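Long-range contact in protelomerase (Agrobacterium tumefaciens, PDB 4F41), which probably resolves replicated telomere junctions by cutting DNA and rejoining the strand ends as covalently closed hairpins; this fragment includes the catalytic domain: residues A269-H274 / Y307-D312. The protein carries 1 engineered substitution. Residues are numbered along the deposited sequence; the frame is centred on the assembly and turned at random.
Sequences AEVAYH and YTLPED
E270 OE1 is gripped by two waters that tie it to the backbone of Y307: one is hydrogen-bonded to E270 OE1 at 2.9 Å and accepts from Y307 N, the other lies within hydrogen-bonding distance of both E270 OE1 and Y307 O. The contact joins helix 263-275 of the telomere resolvase catalytic domain to the short strand 307-308, which pairs in parallel with 119-120, and to the helix that follows. No direct hydrogen bond crosses it; E270 OE1 and Y307 O, both acceptors, stay 3.5 Å apart, bridged by the second water. The other carboxylate oxygen, E270 OE2, forms a salt bridge with K283, so both oxygens are held. A bend at chi2 (69°) turns the E270 carboxylate toward the strand while CG rests 3.8 Å from L309 CD2. L309, the N-cap residue of helix 310-317, straddles the helical side chains: its CD2 branch meets E270 and, more loosely, V271 CG1, whereas CD1 reaches H274 CG at 3.5 Å. H274 extends with CG anti to the backbone N (chi1 -178°), carrying its imidazole alongside the first turn of that helix. There E311 CG approaches H274 NE2 obliquely at 3.6 Å, its carboxylate turned 75° from the ring, and E311 OE2 is hydrogen-bonded to Y124 OH. At the ring edge, D312 OD1 lies in plane, 3.5 Å from H274 CD2.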
# COMPACT_ATOMS: atom_id res chain seq x y z
N ALA A 269 -2.80 -8.22 11.64
CA ALA A 269 -1.64 -9.07 11.89
C ALA A 269 -1.54 -9.39 13.37
O ALA A 269 -1.47 -10.57 13.75
CB ALA A 269 -0.38 -8.39 11.39
N GLU A 270 -1.56 -8.35 14.20
CA GLU A 270 -1.45 -8.51 15.64
C GLU A 270 -2.42 -9.57 16.14
O GLU A 270 -2.00 -10.60 16.68
CB GLU A 270 -1.69 -7.19 16.37
CG GLU A 270 -1.22 -7.17 17.81
CD GLU A 270 0.29 -7.21 17.93
OE1 GLU A 270 0.97 -6.67 17.04
OE2 GLU A 270 0.80 -7.79 18.92
N VAL A 271 -3.71 -9.36 15.91
CA VAL A 271 -4.69 -10.30 16.45
C VAL A 271 -4.61 -11.62 15.69
O VAL A 271 -4.91 -12.68 16.24
CB VAL A 271 -6.14 -9.73 16.47
CG1 VAL A 271 -6.13 -8.22 16.28
CG2 VAL A 271 -7.02 -10.40 15.44
N ALA A 272 -4.15 -11.56 14.44
CA ALA A 272 -4.00 -12.77 13.65
C ALA A 272 -2.89 -13.61 14.24
O ALA A 272 -2.86 -14.83 14.08
CB ALA A 272 -3.71 -12.42 12.20
N TYR A 273 -1.97 -12.95 14.94
CA TYR A 273 -0.89 -13.65 15.61
C TYR A 273 -1.36 -14.12 16.98
O TYR A 273 -0.81 -15.06 17.55
CB TYR A 273 0.33 -12.74 15.74
CG TYR A 273 1.46 -13.34 16.54
CD1 TYR A 273 2.27 -14.34 16.00
CD2 TYR A 273 1.73 -12.91 17.83
CE1 TYR A 273 3.30 -14.89 16.73
CE2 TYR A 273 2.76 -13.46 18.57
CZ TYR A 273 3.54 -14.45 18.01
OH TYR A 273 4.57 -15.00 18.74
N HIS A 274 -2.39 -13.46 17.50
CA HIS A 274 -2.85 -13.72 18.86
C HIS A 274 -3.81 -14.90 18.94
O HIS A 274 -3.97 -15.50 20.00
CB HIS A 274 -3.52 -12.46 19.43
CG HIS A 274 -3.99 -12.61 20.84
ND1 HIS A 274 -5.24 -13.09 21.15
CD2 HIS A 274 -3.38 -12.34 22.02
CE1 HIS A 274 -5.39 -13.11 22.47
NE2 HIS A 274 -4.27 -12.66 23.01
N TYR A 307 1.27 -1.90 17.36
CA TYR A 307 0.31 -2.01 18.45
C TYR A 307 0.63 -3.14 19.42
O TYR A 307 1.51 -3.97 19.16
CB TYR A 307 -1.11 -2.22 17.91
CG TYR A 307 -1.55 -1.22 16.86
CD1 TYR A 307 -1.62 0.14 17.15
CD2 TYR A 307 -1.91 -1.64 15.59
CE1 TYR A 307 -2.03 1.04 16.19
CE2 TYR A 307 -2.32 -0.74 14.63
CZ TYR A 307 -2.38 0.60 14.93
OH TYR A 307 -2.78 1.49 13.97
N THR A 308 -0.09 -3.16 20.53
CA THR A 308 -0.06 -4.28 21.46
C THR A 308 -1.45 -4.48 22.07
O THR A 308 -2.11 -3.51 22.45
CB THR A 308 1.00 -4.10 22.57
OG1 THR A 308 0.93 -5.20 23.48
CG2 THR A 308 0.79 -2.80 23.33
N LEU A 309 -1.89 -5.73 22.13
CA LEU A 309 -3.23 -6.03 22.63
C LEU A 309 -3.30 -5.83 24.14
O LEU A 309 -2.35 -6.15 24.86
CB LEU A 309 -3.63 -7.45 22.24
CG LEU A 309 -3.62 -7.75 20.74
CD1 LEU A 309 -4.26 -9.10 20.46
CD2 LEU A 309 -4.33 -6.65 19.97
N PRO A 310 -4.44 -5.31 24.63
CA PRO A 310 -4.62 -5.01 26.06
C PRO A 310 -4.49 -6.25 26.94
O PRO A 310 -4.05 -6.14 28.08
CB PRO A 310 -6.05 -4.45 26.12
CG PRO A 310 -6.71 -4.94 24.88
CD PRO A 310 -5.63 -4.98 23.84
N GLU A 311 -4.87 -7.42 26.41
CA GLU A 311 -4.73 -8.66 27.16
C GLU A 311 -3.27 -9.01 27.40
O GLU A 311 -2.89 -9.38 28.52
CB GLU A 311 -5.46 -9.82 26.47
CG GLU A 311 -5.40 -9.80 24.95
CD GLU A 311 -6.67 -9.23 24.34
OE1 GLU A 311 -7.10 -8.14 24.76
OE2 GLU A 311 -7.23 -9.89 23.44
N ASP A 312 -2.45 -8.89 26.36
CA ASP A 312 -1.01 -9.13 26.49
C ASP A 312 -0.40 -8.11 27.45
O ASP A 312 0.49 -8.44 28.23
CB ASP A 312 -0.33 -9.03 25.12
CG ASP A 312 -0.84 -10.07 24.14
OD1 ASP A 312 -1.33 -11.12 24.59
OD2 ASP A 312 -0.74 -9.83 22.92
O HOH W 1 1.05 -4.00 15.83
O HOH W 2 3.15 -5.40 17.77